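Tryptophanyl-tRNA synthetase (Cryptosporidium parvum Iowa II, PDB 3HV0) probably catalyses the ATP-dependent joining of L-tryptophan to its cognate tRNA(Trp), releasing AMP and diphosphate. Local coordinates at residues K100-Q103 and D104-V108; H48-R52 and R53-L57; C145-P149 and E150-I154; I369-D372 and V373-K376. All coordinates share one frame; numbering follows the deposited sequence.

Interaction 1: residues K100-Q103 and D104-V108; sequences KYLQ and DTFKV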
loop_
_atom_site.group_PDB
_atom_site.type_symbol
_atom_site.label_atom_id
_atom_site.label_comp_id
_atom_site.label_asym_id
_atom_site.label_seq_id
_atom_site.Cartn_x
_atom_site.Cartn_y
_atom_site.Cartn_z
ATOM N N LYS A 100 2.541 -21.271 -19.463
ATOM C CA LYS A 100 2.161 -22.663 -19.217
ATOM C C LYS A 100 3.230 -23.553 -19.844
ATOM O O LYS A 100 3.709 -24.487 -19.223
ATOM C CB LYS A 100 0.779 -22.964 -19.827
ATOM C CG LYS A 100 0.082 -24.221 -19.298
ATOM C CD LYS A 100 0.174 -25.369 -20.283
ATOM C CE LYS A 100 -0.438 -26.694 -19.737
ATOM N NZ LYS A 100 0.162 -27.116 -18.429
ATOM N N TYR A 101 3.617 -23.222 -21.069
ATOM C CA TYR A 101 4.652 -23.971 -21.762
ATOM C C TYR A 101 5.953 -23.932 -20.941
ATOM O O TYR A 101 6.637 -24.957 -20.786
ATOM C CB TYR A 101 4.887 -23.426 -23.177
ATOM C CG TYR A 101 6.259 -23.737 -23.681
ATOM C CD1 TYR A 101 6.567 -25.007 -24.172
ATOM C CD2 TYR A 101 7.274 -22.780 -23.629
ATOM C CE1 TYR A 101 7.845 -25.311 -24.625
ATOM C CE2 TYR A 101 8.558 -23.075 -24.073
ATOM C CZ TYR A 101 8.835 -24.348 -24.564
ATOM O OH TYR A 101 10.095 -24.635 -25.023
ATOM N N LEU A 102 6.285 -22.751 -20.409
ATOM C CA LEU A 102 7.485 -22.632 -19.593
ATOM C C LEU A 102 7.361 -23.425 -18.281
ATOM O O LEU A 102 8.342 -23.943 -17.766
ATOM C CB LEU A 102 7.786 -21.177 -19.286
ATOM C CG LEU A 102 8.209 -20.269 -20.441
ATOM C CD1 LEU A 102 8.142 -18.813 -19.959
ATOM C CD2 LEU A 102 9.581 -20.631 -20.959
ATOM N N GLN A 103 6.154 -23.495 -17.739
ATOM C CA GLN A 103 5.917 -24.234 -16.517
ATOM C C GLN A 103 6.014 -25.723 -16.795
ATOM O O GLN A 103 6.535 -26.459 -15.993
ATOM C CB GLN A 103 4.553 -23.890 -15.913
ATOM C CG GLN A 103 4.337 -24.467 -14.505
ATOM C CD GLN A 103 2.936 -24.226 -13.965
ATOM O OE1 GLN A 103 1.942 -24.552 -14.616
ATOM N NE2 GLN A 103 2.851 -23.672 -12.766
ATOM N N ASP A 104 5.515 -26.159 -17.942
ATOM C CA ASP A 104 5.567 -27.563 -18.316
ATOM C C ASP A 104 6.996 -27.978 -18.639
ATOM O O ASP A 104 7.376 -29.124 -18.421
ATOM C CB ASP A 104 4.701 -27.822 -19.554
ATOM C CG ASP A 104 3.244 -27.523 -19.329
ATOM O OD1 ASP A 104 2.808 -27.368 -18.165
ATOM O OD2 ASP A 104 2.522 -27.438 -20.340
ATOM N N THR A 105 7.768 -27.047 -19.194
ATOM C CA THR A 105 9.095 -27.359 -19.707
ATOM C C THR A 105 10.101 -27.360 -18.579
ATOM O O THR A 105 10.897 -28.274 -18.482
ATOM C CB THR A 105 9.529 -26.361 -20.785
ATOM O OG1 THR A 105 8.698 -26.530 -21.943
ATOM C CG2 THR A 105 10.966 -26.596 -21.193
ATOM N N PHE A 106 10.044 -26.342 -17.711
ATOM C CA PHE A 106 10.990 -26.241 -16.583
ATOM C C PHE A 106 10.487 -26.899 -15.300
ATOM O O PHE A 106 11.283 -27.199 -14.412
ATOM C CB PHE A 106 11.367 -24.780 -16.321
ATOM C CG PHE A 106 12.195 -24.178 -17.410
ATOM C CD1 PHE A 106 11.665 -23.224 -18.258
ATOM C CD2 PHE A 106 13.498 -24.597 -17.610
ATOM C CE1 PHE A 106 12.421 -22.673 -19.271
ATOM C CE2 PHE A 106 14.269 -24.051 -18.637
ATOM C CZ PHE A 106 13.724 -23.092 -19.472
ATOM N N LYS A 107 9.173 -27.110 -15.212
ATOM C CA LYS A 107 8.541 -27.727 -14.042
ATOM C C LYS A 107 8.760 -26.848 -12.794
ATOM O O LYS A 107 9.107 -27.334 -11.726
ATOM C CB LYS A 107 9.090 -29.143 -13.835
ATOM C CG LYS A 107 8.023 -30.205 -13.546
ATOM C CD LYS A 107 8.327 -31.076 -12.293
ATOM C CE LYS A 107 8.927 -32.467 -12.622
ATOM N NZ LYS A 107 10.410 -32.529 -12.468
ATOM N N VAL A 108 8.562 -25.541 -12.928
ATOM C CA VAL A 108 8.874 -24.640 -11.831
ATOM C C VAL A 108 7.608 -24.030 -11.278
ATOM O O VAL A 108 6.586 -24.089 -11.931
ATOM C CB VAL A 108 9.828 -23.536 -12.278
ATOM C CG1 VAL A 108 11.207 -24.151 -12.638
ATOM C CG2 VAL A 108 9.206 -22.708 -13.430
#
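K100 NZ is gripped by the carboxylate of D104, one helical turn further on, and by the carbonyl O of G146. The lysine donates to D104 OD1 at 2.7 Å on its syn lone pair and only weakly to D104 OD2, so both oxygens share a single ammonium group. With CG anti to its own N (chi1 -162°), K100 bends at chi2 and chi4, bringing CD and CE alongside OD2 before NZ curls onto the acid. This is an i, i+4 salt bridge laid over a regular backbone bond from D104 N to K100 O.

A quarter-turn round the helix, T105 OG1 stands 3.0 Å above one face of the Y101 ring, displaced toward its rim near CE1. The hydroxyl is also 2.8 Å from Y101 O, but Q45 OE1 competes for its proton. On the buried flank L102 CD2 meets the ring of F106 in plane, at its edge, 3.9 Å from CE1.

Q103 CG lies near V108 O, while its extended chain carries the amide across to strand 152-156, where NE2 bonds to T152 OG1. K107, with positive phi, marks the end of helix 93-106, which connects strands 76-81 and 110-114 in a beta-alpha-beta crossover: L102, Q103 and V108 pack on L77 of the first strand, and Y101, T105 and F106 rest against M39 of helix 33-43.

Interaction 2: residues H48-R52 and R53-L57; sequences HHFFR and RNIFL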
loop_
_atom_site.group_PDB
_atom_site.type_symbol
_atom_site.label_atom_id
_atom_site.label_comp_id
_atom_site.label_asym_id
_atom_site.label_seq_id
_atom_site.Cartn_x
_atom_site.Cartn_y
_atom_site.Cartn_z
ATOM N N HIS A 48 8.794 -23.958 -27.974
ATOM C CA HIS A 48 7.496 -23.409 -28.272
ATOM C C HIS A 48 7.626 -22.493 -29.470
ATOM O O HIS A 48 8.615 -21.771 -29.598
ATOM C CB HIS A 48 6.965 -22.632 -27.090
ATOM C CG HIS A 48 5.501 -22.370 -27.153
ATOM N ND1 HIS A 48 4.970 -21.255 -27.760
ATOM C CD2 HIS A 48 4.451 -23.074 -26.672
ATOM C CE1 HIS A 48 3.654 -21.271 -27.636
ATOM N NE2 HIS A 48 3.313 -22.369 -26.986
ATOM N N HIS A 49 6.635 -22.532 -30.355
ATOM C CA HIS A 49 6.687 -21.735 -31.574
ATOM C C HIS A 49 6.720 -20.202 -31.363
ATOM O O HIS A 49 7.205 -19.500 -32.240
ATOM C CB HIS A 49 5.584 -22.156 -32.573
ATOM C CG HIS A 49 4.189 -21.989 -32.056
ATOM N ND1 HIS A 49 3.571 -22.932 -31.264
ATOM C CD2 HIS A 49 3.292 -20.990 -32.222
ATOM C CE1 HIS A 49 2.353 -22.520 -30.964
ATOM N NE2 HIS A 49 2.160 -21.346 -31.537
ATOM N N PHE A 50 6.278 -19.664 -30.224
ATOM C CA PHE A 50 6.459 -18.211 -30.013
ATOM C C PHE A 50 7.932 -17.788 -30.063
ATOM O O PHE A 50 8.247 -16.595 -30.171
ATOM C CB PHE A 50 5.839 -17.704 -28.699
ATOM C CG PHE A 50 4.343 -17.859 -28.621
ATOM C CD1 PHE A 50 3.558 -17.986 -29.765
ATOM C CD2 PHE A 50 3.712 -17.885 -27.399
ATOM C CE1 PHE A 50 2.200 -18.149 -29.667
ATOM C CE2 PHE A 50 2.349 -18.031 -27.315
ATOM C CZ PHE A 50 1.596 -18.168 -28.446
ATOM N N PHE A 51 8.832 -18.752 -29.954
ATOM C CA PHE A 51 10.237 -18.466 -30.087
ATOM C C PHE A 51 10.561 -18.335 -31.565
ATOM O O PHE A 51 10.995 -17.269 -32.010
ATOM C CB PHE A 51 11.070 -19.582 -29.481
ATOM C CG PHE A 51 11.210 -19.521 -27.968
ATOM C CD1 PHE A 51 11.935 -18.504 -27.364
ATOM C CD2 PHE A 51 10.694 -20.535 -27.166
ATOM C CE1 PHE A 51 12.117 -18.489 -26.013
ATOM C CE2 PHE A 51 10.879 -20.517 -25.810
ATOM C CZ PHE A 51 11.590 -19.498 -25.237
ATOM N N ARG A 52 10.315 -19.411 -32.318
ATOM C CA ARG A 52 10.584 -19.465 -33.763
ATOM C C ARG A 52 9.993 -18.281 -34.531
ATOM O O ARG A 52 10.627 -17.744 -35.429
ATOM C CB ARG A 52 10.041 -20.767 -34.387
ATOM C CG ARG A 52 10.368 -22.042 -33.597
ATOM C CD ARG A 52 10.259 -23.312 -34.459
ATOM N NE ARG A 52 8.905 -23.529 -34.983
ATOM C CZ ARG A 52 7.902 -24.149 -34.344
ATOM N NH1 ARG A 52 8.047 -24.635 -33.108
ATOM N NH2 ARG A 52 6.725 -24.284 -34.958
ATOM N N ARG A 53 8.782 -17.877 -34.175
ATOM C CA ARG A 53 8.071 -16.845 -34.924
ATOM C C ARG A 53 8.409 -15.434 -34.414
ATOM O O ARG A 53 7.854 -14.455 -34.899
ATOM C CB ARG A 53 6.550 -17.071 -34.837
ATOM C CG ARG A 53 6.052 -18.508 -35.029
ATOM C CD ARG A 53 5.838 -18.850 -36.464
ATOM N NE ARG A 53 5.500 -20.265 -36.683
ATOM C CZ ARG A 53 4.282 -20.795 -36.554
ATOM N NH1 ARG A 53 3.236 -20.042 -36.172
ATOM N NH2 ARG A 53 4.111 -22.087 -36.802
ATOM N N ASN A 54 9.300 -15.344 -33.427
ATOM C CA ASN A 54 9.687 -14.060 -32.780
ATOM C C ASN A 54 8.503 -13.276 -32.198
ATOM O O ASN A 54 8.414 -12.052 -32.318
ATOM C CB ASN A 54 10.518 -13.172 -33.733
ATOM C CG ASN A 54 11.729 -13.905 -34.320
ATOM O OD1 ASN A 54 12.539 -14.477 -33.598
ATOM N ND2 ASN A 54 11.842 -13.894 -35.636
ATOM N N ILE A 55 7.602 -14.006 -31.556
ATOM C CA ILE A 55 6.468 -13.430 -30.849
ATOM C C ILE A 55 6.957 -13.049 -29.461
ATOM O O ILE A 55 6.628 -11.987 -28.958
ATOM C CB ILE A 55 5.286 -14.435 -30.703
ATOM C CG1 ILE A 55 4.795 -14.938 -32.063
ATOM C CG2 ILE A 55 4.128 -13.792 -29.916
ATOM C CD1 ILE A 55 3.932 -13.969 -32.824
ATOM N N PHE A 56 7.686 -13.962 -28.831
ATOM C CA PHE A 56 8.575 -13.621 -27.730
ATOM C C PHE A 56 9.935 -13.441 -28.370
ATOM O O PHE A 56 10.595 -14.425 -28.745
ATOM C CB PHE A 56 8.605 -14.709 -26.649
ATOM C CG PHE A 56 7.509 -14.580 -25.640
ATOM C CD1 PHE A 56 6.272 -15.173 -25.853
ATOM C CD2 PHE A 56 7.690 -13.817 -24.496
ATOM C CE1 PHE A 56 5.247 -15.023 -24.921
ATOM C CE2 PHE A 56 6.678 -13.674 -23.566
ATOM C CZ PHE A 56 5.457 -14.284 -23.774
ATOM N N LEU A 57 10.329 -12.181 -28.545
ATOM C CA LEU A 57 11.530 -11.842 -29.310
ATOM C C LEU A 57 12.685 -11.308 -28.467
ATOM O O LEU A 57 13.803 -11.231 -28.948
ATOM C CB LEU A 57 11.202 -10.819 -30.396
ATOM C CG LEU A 57 10.389 -9.551 -30.101
ATOM C CD1 LEU A 57 10.264 -9.200 -28.639
ATOM C CD2 LEU A 57 10.948 -8.367 -30.848
#
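R53 crosses H49 obliquely, its root against the backbone oxygen and its guanidinium against the ring. CB passes H49 O, CG approaches the same oxygen to 3.2 Å, and a bend at chi2 (-86°) then turns the chain so that one guanidinium face looks onto H49 CD2, 4.1 Å from NH1. Ring and guanidinium planes are inclined by 41°, short of a parallel stack. At the tip NH2 stands 3.9 Å from R52 NH2, the two guanidinium planes almost perpendicular.

The backbone closes the short helix 49-52 with a Schellman motif. N54 has positive phi and its N bonds to F51 O at 2.9 Å, while I55 N reaches back to F50 O at 3.0 Å. F56 N takes that same F50 oxygen from the other face of the carbonyl plane, so this buried acceptor is doubly used. Above it F50 CB packs on I55 CB and at the edge of the F56 ring, 3.8 Å from CD1. At the opposite end H48 is the N-cap: its ND1 accepts from F50 N, and CE1 sits over the centre of the F50 ring.

The two guanidinium groups converge on D327, whose OD1 pairs with R52 NH2 and OD2 with R53 NH2. One aspartate from outside the turn thus forms a salt bridge with each arginine, probably stabilising both positive charges.

Interaction 3: residues C145-P149 and E150-I154; sequences CGFDP and ELTFI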
loop_
_atom_site.group_PDB
_atom_site.type_symbol
_atom_site.label_atom_id
_atom_site.label_comp_id
_atom_site.label_asym_id
_atom_site.label_seq_id
_atom_site.Cartn_x
_atom_site.Cartn_y
_atom_site.Cartn_z
ATOM N N CYS A 145 -6.311 -22.194 -18.910
ATOM C CA CYS A 145 -5.142 -22.464 -19.758
ATOM C C CYS A 145 -4.391 -23.750 -19.373
ATOM O O CYS A 145 -3.418 -24.140 -20.031
ATOM C CB CYS A 145 -4.168 -21.281 -19.705
ATOM S SG CYS A 145 -4.824 -19.625 -20.276
ATOM N N GLY A 146 -4.814 -24.395 -18.290
ATOM C CA GLY A 146 -4.264 -25.689 -17.892
ATOM C C GLY A 146 -3.041 -25.653 -16.996
ATOM O O GLY A 146 -2.223 -26.572 -17.028
ATOM N N PHE A 147 -2.919 -24.610 -16.176
ATOM C CA PHE A 147 -1.838 -24.531 -15.200
ATOM C C PHE A 147 -2.026 -25.596 -14.130
ATOM O O PHE A 147 -3.152 -25.987 -13.834
ATOM C CB PHE A 147 -1.798 -23.173 -14.524
ATOM C CG PHE A 147 -1.453 -22.044 -15.444
ATOM C CD1 PHE A 147 -2.411 -21.100 -15.800
ATOM C CD2 PHE A 147 -0.171 -21.906 -15.940
ATOM C CE1 PHE A 147 -2.094 -20.044 -16.654
ATOM C CE2 PHE A 147 0.154 -20.860 -16.794
ATOM C CZ PHE A 147 -0.824 -19.918 -17.146
ATOM N N ASP A 148 -0.913 -26.046 -13.551
ATOM C CA ASP A 148 -0.934 -27.048 -12.478
ATOM C C ASP A 148 -1.120 -26.314 -11.154
ATOM O O ASP A 148 -0.317 -25.449 -10.834
ATOM C CB ASP A 148 0.380 -27.843 -12.485
ATOM C CG ASP A 148 0.376 -29.031 -11.536
ATOM O OD1 ASP A 148 -0.454 -29.089 -10.591
ATOM O OD2 ASP A 148 1.235 -29.925 -11.738
ATOM N N PRO A 149 -2.175 -26.659 -10.384
ATOM C CA PRO A 149 -2.419 -26.018 -9.089
ATOM C C PRO A 149 -1.367 -26.333 -8.029
ATOM O O PRO A 149 -1.167 -25.534 -7.115
ATOM C CB PRO A 149 -3.786 -26.569 -8.672
ATOM C CG PRO A 149 -3.920 -27.807 -9.386
ATOM C CD PRO A 149 -3.249 -27.614 -10.703
ATOM N N GLU A 150 -0.699 -27.474 -8.156
ATOM C CA GLU A 150 0.406 -27.810 -7.263
ATOM C C GLU A 150 1.647 -26.948 -7.524
ATOM O O GLU A 150 2.545 -26.893 -6.683
ATOM C CB GLU A 150 0.753 -29.297 -7.374
ATOM C CG GLU A 150 -0.274 -30.204 -6.681
ATOM C CD GLU A 150 -0.269 -31.636 -7.219
ATOM O OE1 GLU A 150 -0.168 -31.809 -8.459
ATOM O OE2 GLU A 150 -0.376 -32.593 -6.410
ATOM N N LEU A 151 1.693 -26.271 -8.672
ATOM C CA LEU A 151 2.819 -25.402 -9.014
ATOM C C LEU A 151 2.440 -23.950 -9.207
ATOM O O LEU A 151 3.310 -23.132 -9.516
ATOM C CB LEU A 151 3.513 -25.909 -10.287
ATOM C CG LEU A 151 4.490 -27.075 -10.103
ATOM C CD1 LEU A 151 5.047 -27.463 -11.460
ATOM C CD2 LEU A 151 5.618 -26.718 -9.108
ATOM N N THR A 152 1.167 -23.599 -9.021
ATOM C CA THR A 152 0.712 -22.253 -9.358
ATOM C C THR A 152 0.001 -21.580 -8.208
ATOM O O THR A 152 -0.903 -22.176 -7.618
ATOM C CB THR A 152 -0.276 -22.274 -10.544
ATOM O OG1 THR A 152 0.305 -22.983 -11.634
ATOM C CG2 THR A 152 -0.639 -20.848 -10.988
ATOM N N PHE A 153 0.382 -20.325 -7.938
ATOM C CA PHE A 153 -0.258 -19.506 -6.924
ATOM C C PHE A 153 -0.802 -18.237 -7.565
ATOM O O PHE A 153 -0.055 -17.415 -8.080
ATOM C CB PHE A 153 0.719 -19.183 -5.773
ATOM C CG PHE A 153 0.190 -18.162 -4.810
ATOM C CD1 PHE A 153 -1.006 -18.371 -4.162
ATOM C CD2 PHE A 153 0.862 -16.968 -4.587
ATOM C CE1 PHE A 153 -1.522 -17.414 -3.298
ATOM C CE2 PHE A 153 0.349 -16.010 -3.706
ATOM C CZ PHE A 153 -0.842 -16.247 -3.062
ATOM N N ILE A 154 -2.118 -18.081 -7.539
ATOM C CA ILE A 154 -2.775 -16.918 -8.129
ATOM C C ILE A 154 -3.340 -16.079 -6.987
ATOM O O ILE A 154 -3.725 -16.633 -5.951
ATOM C CB ILE A 154 -3.900 -17.342 -9.099
ATOM C CG1 ILE A 154 -3.384 -18.454 -10.037
ATOM C CG2 ILE A 154 -4.460 -16.115 -9.870
ATOM C CD1 ILE A 154 -4.365 -18.909 -11.143
#
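The carboxylate of D148 is met on one face by E150 N, which donates to OD1 at 2.9 Å from 45° out of the plane. The carboxylate of E150 is turned 47° against it, its OE1 3.5 Å from D148 OD1; two acids so close would be expected to raise the proton affinity of at least one of them. A third flat group, the D148 carbonyl, is approached on both faces: L151 N bonds to D148 O from one, T152 OG1 at 2.7 Å from the other. Neither donor lies in the carbonyl plane.

The torsions explain this division of labour. D148 CG is anti to the backbone N (chi1 -172°), which swings OD1 forward over the amide of E150, whereas T152 OG1 folds back beside its own N and over the D148 oxygen. The same hydroxyl passes 3.6 Å from F147 CB, whose ring continues inward to F377 and I142.

The D148 to E150 bond defines an Asx turn, nested in a type I beta turn, D148 to L151, with P149 in its second position. Such an Asx-Pro turn reverses the chain here between helix 128-143 and strand 152-156, the outermost strand on this side of the class I synthetase's nucleotide-binding sheet.

Interaction 4: residues I369-D372 and V373-K376; sequences INDD and VIAK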
loop_
_atom_site.group_PDB
_atom_site.type_symbol
_atom_site.label_atom_id
_atom_site.label_comp_id
_atom_site.label_asym_id
_atom_site.label_seq_id
_atom_site.Cartn_x
_atom_site.Cartn_y
_atom_site.Cartn_z
ATOM N N ILE A 369 -14.306 -24.944 -13.877
ATOM C CA ILE A 369 -13.682 -24.124 -12.861
ATOM C C ILE A 369 -14.737 -23.573 -11.908
ATOM O O ILE A 369 -15.525 -22.711 -12.274
ATOM C CB ILE A 369 -12.884 -22.969 -13.507
ATOM C CG1 ILE A 369 -11.985 -23.534 -14.605
ATOM C CG2 ILE A 369 -12.085 -22.200 -12.460
ATOM C CD1 ILE A 369 -10.889 -22.622 -15.023
ATOM N N ASN A 370 -14.724 -24.080 -10.679
ATOM C CA ASN A 370 -15.622 -23.644 -9.605
ATOM C C ASN A 370 -14.805 -23.006 -8.469
ATOM O O ASN A 370 -13.577 -22.984 -8.532
ATOM C CB ASN A 370 -16.450 -24.835 -9.100
ATOM C CG ASN A 370 -15.587 -26.020 -8.707
ATOM O OD1 ASN A 370 -14.489 -25.850 -8.189
ATOM N ND2 ASN A 370 -16.074 -27.223 -8.965
ATOM N N ASP A 371 -15.481 -22.498 -7.439
ATOM C CA ASP A 371 -14.802 -21.873 -6.292
ATOM C C ASP A 371 -13.842 -22.813 -5.574
ATOM O O ASP A 371 -12.885 -22.372 -4.967
ATOM C CB ASP A 371 -15.811 -21.332 -5.280
ATOM C CG ASP A 371 -16.549 -20.124 -5.787
ATOM O OD1 ASP A 371 -16.018 -19.457 -6.694
ATOM O OD2 ASP A 371 -17.658 -19.840 -5.280
ATOM N N ASP A 372 -14.087 -24.111 -5.657
ATOM C CA ASP A 372 -13.197 -25.070 -5.040
ATOM C C ASP A 372 -11.883 -25.185 -5.792
ATOM O O ASP A 372 -10.833 -25.413 -5.183
ATOM C CB ASP A 372 -13.837 -26.445 -4.961
ATOM C CG ASP A 372 -13.168 -27.318 -3.945
ATOM O OD1 ASP A 372 -13.027 -26.843 -2.788
ATOM O OD2 ASP A 372 -12.789 -28.464 -4.295
ATOM N N VAL A 373 -11.951 -25.065 -7.114
ATOM C CA VAL A 373 -10.759 -25.103 -7.937
ATOM C C VAL A 373 -9.989 -23.822 -7.731
ATOM O O VAL A 373 -8.778 -23.842 -7.532
ATOM C CB VAL A 373 -11.102 -25.288 -9.415
ATOM C CG1 VAL A 373 -9.878 -25.043 -10.262
ATOM C CG2 VAL A 373 -11.653 -26.695 -9.649
ATOM N N ILE A 374 -10.705 -22.705 -7.751
ATOM C CA ILE A 374 -10.092 -21.402 -7.501
ATOM C C ILE A 374 -9.306 -21.441 -6.206
ATOM O O ILE A 374 -8.138 -21.086 -6.195
ATOM C CB ILE A 374 -11.132 -20.287 -7.450
ATOM C CG1 ILE A 374 -11.647 -20.010 -8.867
ATOM C CG2 ILE A 374 -10.530 -19.018 -6.853
ATOM C CD1 ILE A 374 -12.864 -19.125 -8.930
ATOM N N ALA A 375 -9.950 -21.919 -5.141
ATOM C CA ALA A 375 -9.358 -22.068 -3.799
ATOM C C ALA A 375 -8.005 -22.746 -3.802
ATOM O O ALA A 375 -7.115 -22.323 -3.078
ATOM C CB ALA A 375 -10.315 -22.813 -2.874
ATOM N N LYS A 376 -7.836 -23.792 -4.601
ATOM C CA LYS A 376 -6.533 -24.456 -4.706
ATOM C C LYS A 376 -5.441 -23.516 -5.234
ATOM O O LYS A 376 -4.287 -23.597 -4.811
ATOM C CB LYS A 376 -6.623 -25.698 -5.602
ATOM C CG LYS A 376 -7.172 -26.928 -4.882
ATOM C CD LYS A 376 -7.515 -28.029 -5.849
ATOM C CE LYS A 376 -7.966 -29.278 -5.124
ATOM N NZ LYS A 376 -8.421 -30.323 -6.104
#
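Hydrogen bonds come first: V373 N donates to N370 OD1 at 2.9 Å, the donor lying almost straight out from the amide C=O. The bond is possible because CG of N370 is tucked between its own N and carbonyl carbon (chi1 53°), which folds the amide over the first turn. N370 O meanwhile takes I374 N at 3.0 Å along a nearly linear path, and D371 O receives A375 N. The next rung, K376 N to D372 O, is weak at 3.5 Å.

Van der Waals contacts fill in around these bonds. V373 CG2 comes within 3.3 Å of N370 OD1, the two side chains crossing at about a right angle. I369 CG2 touches both V373 CG1 and I374 CG1 at 4.2 Å, and the side chains of D371 and I374 lie side by side, OD1 3.9 Å from CD1.

Charge probably adds to this. D371 and D372 occupy the first two helical positions, where their negative charge should suit the positive end of the helix dipole; D372 OD2 and K376 NZ are 5.1 Å apart, too far for a salt bridge.

Helix 371-378 thus begins with an asparagine N-cap paired with a hydrophobic staple, in which the residue before the cap, I369, meets I374 across the first turn. Both staple residues also pack on helix 128-143, I369 against I143 and I374 against M139.

Along the chain the order is interaction 2, 1, 3, 4, and in space neighbours in that series touch. Centres of interactions 2 and 1 are 16 Å apart, those of 1 and 3 are 10 Å apart, and those of 3 and 4 are 11 Å apart, whereas 2 and 4, separated by 32 Å, lie on opposite sides of the chain's centre. Interaction 2 leads into strand 56-60 and interaction 3 into strand 152-156 of one mixed sheet; interaction 1 ends a crossover helix of that sheet. Interaction 4 opens a C-terminal helix, meeting interaction 3 where K376 CB packs on P149 CB. Interactions 1 and 3 lie in this C-terminal piece's class I synthetase family region.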